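Putative sulfatase yidJ (Bacteroides fragilis, PDB 2QZU) probably hydrolyses sulfate esters, most likely aryl sulfates, as a metal-dependent member of the sulfatase family. Local coordinates at residues A[50-55]-A[244-249]; A[111-116]-A[162-167]; A[303-308]-A[340-345]; A[180-185]-A[193-198]. All coordinates share one frame; numbering follows the deposited sequence.

Contact 1: residues A[50-55]-A[244-249]; sequences PVKTPH and EIYKDL
Pro50 meets the 244-249 segment at two points. Its CG touches Leu249 CD1 at 3.9 Å, and the two side chains cross at about a right angle. Its carbonyl O lies at the edge of the Tyr246 ring, in the ring plane, 3.7 Å from CE1. Val51 follows and packs on the phenol end of the same tyrosine. Chi1 of 61° puts its CG1 between the backbone N and the carbonyl carbon and leaves CG2 anti to N, where CG2 comes to 3.5 Å from Tyr246 OH. Lys52 makes the polar link. Its backbone N donates to Tyr246 OH at 2.8 Å, and the bond is almost straight, with 176° at the hydrogen. The donor lies near the ring plane, at the hydroxyl end. The Lys52 side chain slides past the tyrosine in the opposite direction, and its CB is 3.6 Å from Tyr246 OH. Further out, Lys52 CD rests on Ile245 CG2 at 3.6 Å. The same Ile245 methyl also sits over one face of the Tyr246 ring, toward its rim. Ile245 thus packs against both its own neighbour and the lysine chain, whose ammonium end leads away.

The tyrosine belongs to two overlapping type I turns, Glu244 to Lys247 and Tyr246 to Leu249. Its hydroxyl is also hydrogen-bonded to Thr284 OG1, which bonds to Lys52 O as well. Helix 267-299 therefore ties both segments together, and Val51 packs there on Tyr280. Leu254 of helix 251-254 touches Pro50 and Leu249. The contact joins the entry to helix 54-61 with the turns that link helices 240-244 and 251-254.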
# COMPACT_ATOMS: atom_id res chain seq x y z
N PRO A 50 18.31 8.24 -16.78
CA PRO A 50 18.45 6.94 -17.44
C PRO A 50 17.17 6.12 -17.53
O PRO A 50 17.18 4.91 -17.29
CB PRO A 50 19.52 6.26 -16.60
CG PRO A 50 19.16 6.71 -15.22
CD PRO A 50 18.86 8.19 -15.40
N VAL A 51 16.06 6.78 -17.85
CA VAL A 51 14.80 6.07 -17.99
C VAL A 51 14.65 5.67 -19.46
O VAL A 51 15.01 6.43 -20.36
CB VAL A 51 13.61 6.94 -17.53
CG1 VAL A 51 13.51 8.20 -18.39
CG2 VAL A 51 12.32 6.14 -17.61
N LYS A 52 14.15 4.46 -19.69
CA LYS A 52 13.98 3.95 -21.05
C LYS A 52 12.59 4.18 -21.60
O LYS A 52 11.61 3.65 -21.07
CB LYS A 52 14.32 2.46 -21.08
CG LYS A 52 15.75 2.15 -20.66
CD LYS A 52 16.03 0.66 -20.69
CE LYS A 52 17.46 0.37 -20.28
NZ LYS A 52 18.44 1.01 -21.21
N THR A 53 12.51 4.97 -22.67
CA THR A 53 11.25 5.29 -23.33
C THR A 53 11.48 5.24 -24.84
O THR A 53 11.37 6.25 -25.54
CB THR A 53 10.75 6.70 -22.95
OG1 THR A 53 11.73 7.68 -23.32
CG2 THR A 53 10.49 6.79 -21.46
N PRO A 54 11.82 4.05 -25.37
CA PRO A 54 12.07 3.95 -26.81
C PRO A 54 10.92 4.37 -27.73
O PRO A 54 11.16 4.94 -28.80
CB PRO A 54 12.45 2.48 -26.98
CG PRO A 54 11.68 1.79 -25.89
CD PRO A 54 11.89 2.73 -24.72
N HIS A 55 9.68 4.11 -27.34
CA HIS A 55 8.55 4.47 -28.19
C HIS A 55 8.27 5.97 -28.19
O HIS A 55 7.93 6.53 -29.24
CB HIS A 55 7.33 3.66 -27.76
CG HIS A 55 7.52 2.18 -27.91
ND1 HIS A 55 7.60 1.56 -29.14
CD2 HIS A 55 7.72 1.21 -26.99
CE1 HIS A 55 7.84 0.28 -28.97
NE2 HIS A 55 7.92 0.04 -27.67
N GLU A 244 12.28 -5.43 -13.78
CA GLU A 244 13.54 -6.11 -14.08
C GLU A 244 14.52 -5.21 -14.83
O GLU A 244 15.73 -5.35 -14.67
CB GLU A 244 13.28 -7.36 -14.93
CG GLU A 244 13.56 -8.68 -14.22
CD GLU A 244 12.31 -9.33 -13.68
OE1 GLU A 244 11.43 -9.69 -14.49
OE2 GLU A 244 12.20 -9.49 -12.44
N ILE A 245 13.99 -4.31 -15.64
CA ILE A 245 14.82 -3.41 -16.42
C ILE A 245 15.66 -2.48 -15.55
O ILE A 245 16.74 -2.06 -15.96
CB ILE A 245 13.93 -2.56 -17.37
CG1 ILE A 245 13.25 -3.48 -18.40
CG2 ILE A 245 14.77 -1.50 -18.09
CD1 ILE A 245 12.22 -2.79 -19.25
N TYR A 246 15.18 -2.18 -14.35
CA TYR A 246 15.89 -1.28 -13.45
C TYR A 246 16.47 -1.95 -12.20
O TYR A 246 16.84 -1.27 -11.24
CB TYR A 246 14.95 -0.14 -13.04
CG TYR A 246 14.49 0.67 -14.22
CD1 TYR A 246 15.32 1.65 -14.78
CD2 TYR A 246 13.25 0.43 -14.82
CE1 TYR A 246 14.93 2.35 -15.92
CE2 TYR A 246 12.85 1.13 -15.96
CZ TYR A 246 13.70 2.09 -16.50
OH TYR A 246 13.33 2.78 -17.63
N LYS A 247 16.57 -3.28 -12.23
CA LYS A 247 17.10 -4.03 -11.10
C LYS A 247 18.54 -3.65 -10.76
O LYS A 247 18.96 -3.77 -9.61
CB LYS A 247 17.02 -5.53 -11.38
CG LYS A 247 17.90 -6.01 -12.53
CD LYS A 247 17.85 -7.52 -12.66
CE LYS A 247 18.73 -8.00 -13.81
NZ LYS A 247 18.74 -9.48 -13.93
N ASP A 248 19.29 -3.18 -11.76
CA ASP A 248 20.68 -2.80 -11.54
C ASP A 248 20.90 -1.29 -11.56
O ASP A 248 22.04 -0.82 -11.57
CB ASP A 248 21.59 -3.45 -12.59
CG ASP A 248 21.48 -4.96 -12.60
OD1 ASP A 248 21.61 -5.58 -11.53
OD2 ASP A 248 21.27 -5.53 -13.69
N LEU A 249 19.81 -0.53 -11.58
CA LEU A 249 19.89 0.93 -11.60
C LEU A 249 20.65 1.46 -10.38
O LEU A 249 20.38 1.04 -9.25
CB LEU A 249 18.48 1.54 -11.63
CG LEU A 249 18.38 3.06 -11.66
CD1 LEU A 249 18.94 3.59 -12.97
CD2 LEU A 249 16.93 3.48 -11.50

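Contact 2: residues A[111-116]-A[162-167]; sequences QNARCW and RRHGFD
His164 is packed against Cys115 and the backbone around Ala113. Cys115 SG stands over one face of the imidazole, 3.9 Å from its centroid, and is offset toward the rim. Its nearest ring atom is His164 ND1 at 3.6 Å. The thiol reaches this face with SG anti to the carbonyl carbon (chi1 -59°). Ala113 O lies instead at the ring edge, near the plane, 3.1 Å from His164 CE1. Gln111 O is a little farther from the same carbon, at 3.5 Å. Deeper in, Phe166 turns its edge toward the face of Trp116 in an offset edge-to-face pair. The planes are 88° apart and the closest atoms are Phe166 CZ and Trp116 CH2 at 4.1 Å. Both rings also rest on Val225 of strand 222-228.

The other end is looser and wetter. Gln111 is exposed, and its extended side chain crosses that of Arg162 at about a right angle. The amide and guanidinium planes are 82° apart. One water joins them by accepting from Gln111 NE2 at 2.9 Å and from Arg162 NH1 at 3.0 Å. The guanidinium has stronger partners elsewhere, since Arg162 NH2 forms a salt bridge with Asp136 and bonds to Leu109 O.

Asp118 OD2 is hydrogen-bonded to both His164 ND1 and Cys115 N, so one carboxylate oxygen grips the two residues of the sulfur-aromatic contact. Its negative charge would probably raise the proton affinity of the imidazole. Carbonyl oxygens near CE1 would act in the same sense, consistent with a polarised ring held between loops.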
# COMPACT_ATOMS: atom_id res chain seq x y z
N GLN A 111 -21.64 20.76 -16.38
CA GLN A 111 -22.30 20.09 -17.49
C GLN A 111 -22.52 21.10 -18.62
O GLN A 111 -22.58 20.73 -19.79
CB GLN A 111 -23.64 19.51 -17.03
CG GLN A 111 -24.47 18.87 -18.14
CD GLN A 111 -25.75 18.23 -17.62
OE1 GLN A 111 -26.64 17.88 -18.40
NE2 GLN A 111 -25.83 18.05 -16.31
N ASN A 112 -22.62 22.37 -18.26
CA ASN A 112 -22.84 23.44 -19.23
C ASN A 112 -21.56 24.01 -19.83
O ASN A 112 -21.62 24.85 -20.73
CB ASN A 112 -23.64 24.59 -18.60
CG ASN A 112 -25.01 24.15 -18.13
OD1 ASN A 112 -25.78 23.57 -18.90
ND2 ASN A 112 -25.32 24.43 -16.87
N ALA A 113 -20.41 23.57 -19.34
CA ALA A 113 -19.15 24.07 -19.86
C ALA A 113 -18.97 23.61 -21.31
O ALA A 113 -19.21 22.45 -21.64
CB ALA A 113 -17.98 23.56 -19.01
N ARG A 114 -18.57 24.54 -22.17
CA ARG A 114 -18.35 24.23 -23.58
C ARG A 114 -16.91 23.75 -23.71
O ARG A 114 -15.98 24.56 -23.79
CB ARG A 114 -18.57 25.48 -24.43
CG ARG A 114 -18.34 25.30 -25.91
CD ARG A 114 -19.43 24.49 -26.56
NE ARG A 114 -19.28 24.42 -28.01
CZ ARG A 114 -20.04 23.66 -28.80
NH1 ARG A 114 -21.00 22.92 -28.26
NH2 ARG A 114 -19.84 23.64 -30.11
N CYS A 115 -16.72 22.44 -23.73
CA CYS A 115 -15.38 21.86 -23.83
C CYS A 115 -14.97 21.58 -25.27
O CYS A 115 -15.83 21.50 -26.16
CB CYS A 115 -15.32 20.58 -23.00
SG CYS A 115 -15.70 20.88 -21.25
N TRP A 116 -13.67 21.41 -25.52
CA TRP A 116 -13.22 21.15 -26.88
C TRP A 116 -13.82 19.89 -27.46
O TRP A 116 -13.98 19.78 -28.68
CB TRP A 116 -11.69 21.10 -26.98
CG TRP A 116 -11.02 20.07 -26.10
CD1 TRP A 116 -10.54 20.27 -24.83
CD2 TRP A 116 -10.72 18.71 -26.43
NE1 TRP A 116 -9.97 19.11 -24.36
CE2 TRP A 116 -10.06 18.14 -25.32
CE3 TRP A 116 -10.95 17.92 -27.57
CZ2 TRP A 116 -9.63 16.81 -25.31
CZ3 TRP A 116 -10.52 16.59 -27.55
CH2 TRP A 116 -9.87 16.05 -26.43
N ARG A 162 -22.91 14.15 -18.92
CA ARG A 162 -21.75 14.86 -18.40
C ARG A 162 -20.46 14.43 -19.11
O ARG A 162 -19.36 14.72 -18.64
CB ARG A 162 -21.60 14.64 -16.89
CG ARG A 162 -22.57 15.46 -16.03
CD ARG A 162 -22.38 15.20 -14.54
NE ARG A 162 -21.03 15.50 -14.08
CZ ARG A 162 -20.57 16.72 -13.84
NH1 ARG A 162 -21.35 17.77 -14.00
NH2 ARG A 162 -19.30 16.89 -13.45
N ARG A 163 -20.60 13.74 -20.24
CA ARG A 163 -19.42 13.27 -20.98
C ARG A 163 -18.92 14.21 -22.06
O ARG A 163 -17.95 13.91 -22.76
CB ARG A 163 -19.71 11.89 -21.57
CG ARG A 163 -19.89 10.83 -20.50
CD ARG A 163 -20.24 9.47 -21.06
NE ARG A 163 -20.60 8.57 -19.96
CZ ARG A 163 -21.09 7.34 -20.11
NH1 ARG A 163 -21.28 6.84 -21.33
NH2 ARG A 163 -21.40 6.63 -19.05
N HIS A 164 -19.58 15.36 -22.21
CA HIS A 164 -19.19 16.37 -23.18
C HIS A 164 -18.86 15.87 -24.59
O HIS A 164 -17.84 16.26 -25.17
CB HIS A 164 -18.03 17.17 -22.59
CG HIS A 164 -18.42 17.96 -21.38
ND1 HIS A 164 -18.93 19.24 -21.46
CD2 HIS A 164 -18.46 17.62 -20.07
CE1 HIS A 164 -19.29 19.65 -20.26
NE2 HIS A 164 -19.01 18.69 -19.40
N GLY A 165 -19.72 15.02 -25.14
CA GLY A 165 -19.50 14.54 -26.49
C GLY A 165 -18.76 13.24 -26.69
O GLY A 165 -18.76 12.69 -27.79
N PHE A 166 -18.13 12.72 -25.64
CA PHE A 166 -17.40 11.46 -25.76
C PHE A 166 -18.38 10.30 -25.78
O PHE A 166 -18.74 9.77 -24.73
CB PHE A 166 -16.41 11.32 -24.59
CG PHE A 166 -15.20 12.21 -24.69
CD1 PHE A 166 -14.26 12.00 -25.70
CD2 PHE A 166 -15.00 13.25 -23.79
CE1 PHE A 166 -13.12 12.82 -25.79
CE2 PHE A 166 -13.87 14.07 -23.87
CZ PHE A 166 -12.93 13.85 -24.88
N ASP A 167 -18.81 9.92 -26.98
CA ASP A 167 -19.77 8.84 -27.16
C ASP A 167 -19.25 7.45 -26.80
O ASP A 167 -19.96 6.67 -26.18
CB ASP A 167 -20.30 8.85 -28.60
CG ASP A 167 -21.12 10.10 -28.91
OD1 ASP A 167 -21.96 10.48 -28.07
OD2 ASP A 167 -20.92 10.69 -29.99
O HOH W 1 -24.31 18.14 -13.85

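Contact 3: residues A[303-308]-A[340-345]; sequences FDNTIV and LSWPDQ
Ile307 lies over one face of the Trp342 indole. Its CG1 is 4.0 Å from the centroid of the five-membered ring, a CH-pi contact. Gln345 CB covers the opposite face. The indole is thus sandwiched, and its edge faces the turn from Phe303 to Thr306. Asn305 runs alongside Trp342, pointing the same way. Trp342 NE1 makes a weak hydrogen bond of 3.3 Å to Asn305 OD1. This oxygen lies at the edge of the indole, in its plane. The amide and ring planes are 39° apart.

Phe303 crosses Pro343 at about a right angle, with Phe303 CE2 and Pro343 CG 3.7 Å apart. A water lies over a face of the phenyl ring, toward the rim. The water is hydrogen-bonded to Thr306 O and to Ser341 OG, the latter at 2.8 Å.

Asp344 N donates to Asp304 O at 3.0 Å. The nearby carboxylates of Asp304 and Asp344 probably repel each other, but Lys24 forms a salt bridge with Asp344.

Val308 and Ser341 form an antiparallel hydrogen-bonded pair with two backbone bonds. Strands 306-311 and 338-341 are adjacent in the central mixed sheet, flanked by helices, of the alkaline phosphatase-like sulfatase fold.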
# COMPACT_ATOMS: atom_id res chain seq x y z
N PHE A 303 -1.80 7.49 -39.12
CA PHE A 303 -0.77 8.18 -38.34
C PHE A 303 -0.38 9.52 -38.97
O PHE A 303 -0.25 10.52 -38.27
CB PHE A 303 0.48 7.31 -38.19
CG PHE A 303 1.56 7.94 -37.35
CD1 PHE A 303 1.37 8.14 -35.99
CD2 PHE A 303 2.77 8.35 -37.93
CE1 PHE A 303 2.36 8.75 -35.21
CE2 PHE A 303 3.76 8.95 -37.16
CZ PHE A 303 3.56 9.15 -35.79
N ASP A 304 -0.20 9.52 -40.29
CA ASP A 304 0.21 10.74 -40.98
C ASP A 304 -0.74 11.92 -40.87
O ASP A 304 -0.28 13.06 -40.76
CB ASP A 304 0.48 10.45 -42.46
CG ASP A 304 1.65 9.53 -42.68
OD1 ASP A 304 2.47 9.38 -41.75
OD2 ASP A 304 1.76 8.97 -43.79
N ASN A 305 -2.04 11.68 -40.95
CA ASN A 305 -2.97 12.80 -40.85
C ASN A 305 -3.73 12.82 -39.55
O ASN A 305 -4.94 13.08 -39.51
CB ASN A 305 -3.96 12.83 -42.02
CG ASN A 305 -4.66 14.17 -42.14
OD1 ASN A 305 -4.01 15.22 -42.08
ND2 ASN A 305 -5.98 14.15 -42.30
N THR A 306 -3.00 12.52 -38.48
CA THR A 306 -3.56 12.52 -37.14
C THR A 306 -2.59 13.26 -36.25
O THR A 306 -1.38 13.08 -36.35
CB THR A 306 -3.70 11.09 -36.59
OG1 THR A 306 -4.69 10.37 -37.34
CG2 THR A 306 -4.11 11.12 -35.11
N ILE A 307 -3.12 14.13 -35.40
CA ILE A 307 -2.27 14.85 -34.47
C ILE A 307 -2.20 13.94 -33.25
O ILE A 307 -3.22 13.63 -32.65
CB ILE A 307 -2.88 16.19 -34.05
CG1 ILE A 307 -2.97 17.13 -35.26
CG2 ILE A 307 -2.04 16.82 -32.94
CD1 ILE A 307 -3.77 18.39 -35.00
N VAL A 308 -1.00 13.48 -32.92
CA VAL A 308 -0.81 12.62 -31.76
C VAL A 308 -0.10 13.45 -30.71
O VAL A 308 0.92 14.08 -30.98
CB VAL A 308 0.05 11.38 -32.09
CG1 VAL A 308 0.29 10.54 -30.82
CG2 VAL A 308 -0.65 10.54 -33.15
N LEU A 340 4.41 16.02 -29.67
CA LEU A 340 3.34 16.11 -30.65
C LEU A 340 3.84 15.75 -32.04
O LEU A 340 4.94 16.15 -32.44
CB LEU A 340 2.75 17.52 -30.63
CG LEU A 340 1.46 17.83 -31.40
CD1 LEU A 340 0.85 19.10 -30.83
CD2 LEU A 340 1.74 17.98 -32.89
N SER A 341 3.04 14.99 -32.77
CA SER A 341 3.40 14.61 -34.13
C SER A 341 2.19 14.78 -35.04
O SER A 341 1.05 14.63 -34.62
CB SER A 341 3.88 13.15 -34.18
OG SER A 341 2.82 12.24 -33.91
N TRP A 342 2.48 15.12 -36.29
CA TRP A 342 1.47 15.30 -37.33
C TRP A 342 2.29 15.37 -38.60
O TRP A 342 2.52 16.45 -39.16
CB TRP A 342 0.69 16.60 -37.12
CG TRP A 342 -0.45 16.78 -38.10
CD1 TRP A 342 -0.96 15.82 -38.94
CD2 TRP A 342 -1.21 17.97 -38.34
NE1 TRP A 342 -1.99 16.35 -39.68
CE2 TRP A 342 -2.17 17.66 -39.34
CE3 TRP A 342 -1.18 19.27 -37.81
CZ2 TRP A 342 -3.08 18.61 -39.81
CZ3 TRP A 342 -2.09 20.21 -38.28
CH2 TRP A 342 -3.03 19.87 -39.28
N PRO A 343 2.78 14.21 -39.07
CA PRO A 343 3.61 14.09 -40.27
C PRO A 343 3.15 14.90 -41.48
O PRO A 343 3.96 15.55 -42.13
CB PRO A 343 3.60 12.59 -40.54
CG PRO A 343 3.55 12.02 -39.16
CD PRO A 343 2.50 12.88 -38.50
N ASP A 344 1.85 14.86 -41.78
CA ASP A 344 1.33 15.59 -42.93
C ASP A 344 1.56 17.10 -42.90
O ASP A 344 1.67 17.73 -43.95
CB ASP A 344 -0.17 15.33 -43.08
CG ASP A 344 -0.47 14.03 -43.82
OD1 ASP A 344 0.48 13.33 -44.22
OD2 ASP A 344 -1.67 13.72 -44.01
N GLN A 345 1.66 17.69 -41.71
CA GLN A 345 1.84 19.13 -41.62
C GLN A 345 3.03 19.65 -40.84
O GLN A 345 3.39 20.82 -40.96
CB GLN A 345 0.57 19.77 -41.04
CG GLN A 345 -0.60 19.79 -41.99
CD GLN A 345 -0.30 20.59 -43.24
OE1 GLN A 345 0.18 21.71 -43.16
NE2 GLN A 345 -0.59 20.01 -44.40
O HOH W 2 0.93 11.77 -35.88

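Contact 4: residues A[180-185]-A[193-198]; sequences KPMYWN and FYYVNQ
Backbone hydrogen bonds pair Tyr183 with Tyr194. Tyr183 N gives to Tyr194 O and Tyr194 N to Tyr183 O, both at 2.9 Å. Val196 N adds a third bond to Pro181 O at 3.0 Å. Between them Met182, present as selenomethionine, and Tyr195 form a non-hydrogen-bonded pair. The CA-H groups of Lys180, Met182 and Tyr195 make further contacts with carbonyl oxygens across the hairpin.

Aromatic contacts cluster at the Trp184-Phe193 end and at the central tyrosine pair. Phe193 CB lies over a face of the Trp184 indole, 3.6 Å from the centroid of the five-membered ring. The two side chains lie side by side and point the same way. The phenyl ring turns its edge to the face of the six-membered ring in an offset edge-to-face pair, planes 69° apart. Tyr183 CB makes an off-centre CH-pi contact with the Tyr194 ring.

The charged contact is at the other end. Lys180 NZ sits over the face of Tyr195, 4.8 Å from its centroid, as a cation-pi pair. The extended lysine chain gets there by passing Tyr195 CB, which is 3.6 Å from Lys180 CE.

Apolar contacts fill in on both sides. Met182 CB packs on Tyr195 CD1 at 3.6 Å, and Tyr183 CD2 meets Val196 CG2 at 4.0 Å.

Outside the pair, Tyr183 OH bonds to Glu204 and Tyr194 OH to Tyr203, both on helix 200-213. Ile170 of strand 168-172 touches Tyr183 and Tyr194, while Tyr172 touches Met182 and Trp184. This two-stranded hairpin therefore packs against helix 200-213 and against strand 168-172, an outermost strand of the central sheet.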
# COMPACT_ATOMS: atom_id res chain seq x y z
N LYS A 180 -5.52 -4.24 -11.12
CA LYS A 180 -6.90 -4.68 -11.29
C LYS A 180 -7.78 -3.44 -11.37
O LYS A 180 -8.58 -3.17 -10.47
CB LYS A 180 -7.35 -5.56 -10.12
CG LYS A 180 -8.71 -6.21 -10.35
CD LYS A 180 -9.23 -6.92 -9.10
CE LYS A 180 -10.59 -7.56 -9.37
NZ LYS A 180 -11.19 -8.17 -8.15
N PRO A 181 -7.64 -2.66 -12.45
CA PRO A 181 -8.42 -1.44 -12.66
C PRO A 181 -9.89 -1.72 -12.93
O PRO A 181 -10.27 -2.84 -13.24
CB PRO A 181 -7.73 -0.81 -13.86
CG PRO A 181 -7.36 -2.01 -14.68
CD PRO A 181 -6.80 -2.95 -13.63
N MSE A 182 -10.72 -0.69 -12.77
CA MSE A 182 -12.14 -0.83 -13.05
C MSE A 182 -12.56 0.24 -14.04
O MSE A 182 -11.91 1.28 -14.17
CB MSE A 182 -12.98 -0.76 -11.76
CG MSE A 182 -12.59 0.32 -10.77
SE MSE A 182 -13.19 2.06 -11.30
CE MSE A 182 -12.82 3.03 -9.69
N TYR A 183 -13.65 -0.03 -14.75
CA TYR A 183 -14.15 0.88 -15.77
C TYR A 183 -15.65 0.76 -15.92
O TYR A 183 -16.27 -0.20 -15.46
CB TYR A 183 -13.54 0.52 -17.14
CG TYR A 183 -12.04 0.51 -17.20
CD1 TYR A 183 -11.33 1.67 -17.53
CD2 TYR A 183 -11.32 -0.64 -16.88
CE1 TYR A 183 -9.94 1.68 -17.55
CE2 TYR A 183 -9.93 -0.64 -16.89
CZ TYR A 183 -9.24 0.52 -17.22
OH TYR A 183 -7.87 0.53 -17.20
N TRP A 184 -16.21 1.76 -16.59
CA TRP A 184 -17.63 1.78 -16.93
C TRP A 184 -17.58 1.86 -18.45
O TRP A 184 -16.85 2.70 -18.99
CB TRP A 184 -18.32 3.05 -16.43
CG TRP A 184 -18.78 3.01 -15.01
CD1 TRP A 184 -19.94 2.46 -14.53
CD2 TRP A 184 -18.14 3.64 -13.90
NE1 TRP A 184 -20.06 2.71 -13.19
CE2 TRP A 184 -18.97 3.43 -12.77
CE3 TRP A 184 -16.95 4.35 -13.75
CZ2 TRP A 184 -18.64 3.92 -11.51
CZ3 TRP A 184 -16.62 4.84 -12.49
CH2 TRP A 184 -17.47 4.62 -11.39
N ASN A 185 -18.31 0.98 -19.12
CA ASN A 185 -18.37 1.03 -20.58
C ASN A 185 -19.44 2.07 -20.90
O ASN A 185 -20.02 2.66 -20.00
CB ASN A 185 -18.73 -0.35 -21.14
CG ASN A 185 -19.98 -0.92 -20.51
OD1 ASN A 185 -21.05 -0.34 -20.59
ND2 ASN A 185 -19.83 -2.08 -19.86
N PHE A 193 -20.00 -1.07 -12.89
CA PHE A 193 -18.64 -0.98 -13.42
C PHE A 193 -18.08 -2.39 -13.35
O PHE A 193 -18.64 -3.26 -12.68
CB PHE A 193 -17.78 -0.03 -12.56
CG PHE A 193 -17.87 -0.29 -11.08
CD1 PHE A 193 -18.89 0.29 -10.32
CD2 PHE A 193 -16.95 -1.12 -10.45
CE1 PHE A 193 -18.98 0.04 -8.95
CE2 PHE A 193 -17.04 -1.37 -9.08
CZ PHE A 193 -18.05 -0.79 -8.33
N TYR A 194 -16.97 -2.64 -14.05
CA TYR A 194 -16.35 -3.96 -14.04
C TYR A 194 -14.86 -3.86 -13.81
O TYR A 194 -14.24 -2.82 -14.08
CB TYR A 194 -16.60 -4.67 -15.38
CG TYR A 194 -16.05 -3.94 -16.58
CD1 TYR A 194 -16.81 -2.96 -17.22
CD2 TYR A 194 -14.78 -4.21 -17.07
CE1 TYR A 194 -16.32 -2.27 -18.32
CE2 TYR A 194 -14.27 -3.52 -18.18
CZ TYR A 194 -15.05 -2.55 -18.80
OH TYR A 194 -14.58 -1.87 -19.89
N TYR A 195 -14.27 -4.94 -13.31
CA TYR A 195 -12.84 -5.00 -13.06
C TYR A 195 -12.18 -5.80 -14.17
O TYR A 195 -12.80 -6.68 -14.77
CB TYR A 195 -12.57 -5.67 -11.71
CG TYR A 195 -12.92 -4.84 -10.50
CD1 TYR A 195 -12.07 -3.81 -10.07
CD2 TYR A 195 -14.10 -5.07 -9.79
CE1 TYR A 195 -12.39 -3.04 -8.96
CE2 TYR A 195 -14.43 -4.30 -8.68
CZ TYR A 195 -13.57 -3.29 -8.27
OH TYR A 195 -13.90 -2.54 -7.17
N VAL A 196 -10.91 -5.49 -14.43
CA VAL A 196 -10.13 -6.18 -15.45
C VAL A 196 -8.85 -6.72 -14.80
O VAL A 196 -8.18 -6.01 -14.05
CB VAL A 196 -9.73 -5.22 -16.60
CG1 VAL A 196 -8.90 -5.96 -17.63
CG2 VAL A 196 -10.99 -4.63 -17.24
N ASN A 197 -8.52 -7.98 -15.08
CA ASN A 197 -7.31 -8.59 -14.52
C ASN A 197 -6.15 -8.40 -15.48
O ASN A 197 -5.61 -9.35 -16.04
CB ASN A 197 -7.55 -10.08 -14.26
CG ASN A 197 -8.50 -10.34 -13.09
OD1 ASN A 197 -9.03 -11.43 -12.94
ND2 ASN A 197 -8.70 -9.32 -12.25
N GLN A 198 -5.78 -7.14 -15.67
CA GLN A 198 -4.70 -6.76 -16.57
C GLN A 198 -4.22 -5.37 -16.14
O GLN A 198 -5.00 -4.60 -15.59
CB GLN A 198 -5.22 -6.73 -18.01
CG GLN A 198 -4.22 -6.23 -19.05
CD GLN A 198 -4.67 -6.55 -20.47
OE1 GLN A 198 -5.83 -6.38 -20.82
NE2 GLN A 198 -3.73 -7.00 -21.29

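How the contacts relate
From the N terminus, the chain first passes residues 50-55, which pair with 244-249 to close contact 1, the longest loop of the four. It ties the start of helix 54-61 to the turns after helix 240-244. Contacts 2 and 4 are nested inside it. Contact 2 joins the loop before helix 116-122 to the loop before strand 168-172. Contact 4 then closes a hairpin beside that strand, and its nearest atoms are about 4 Å from contact 2 without touching. Contact 3 opens after contact 1 has closed and pairs strands 306-311 and 338-341 of the central sheet. No loops cross. Contacts 1 and 2 lie on opposite sides of the chain's centre, with centres 38 Å apart.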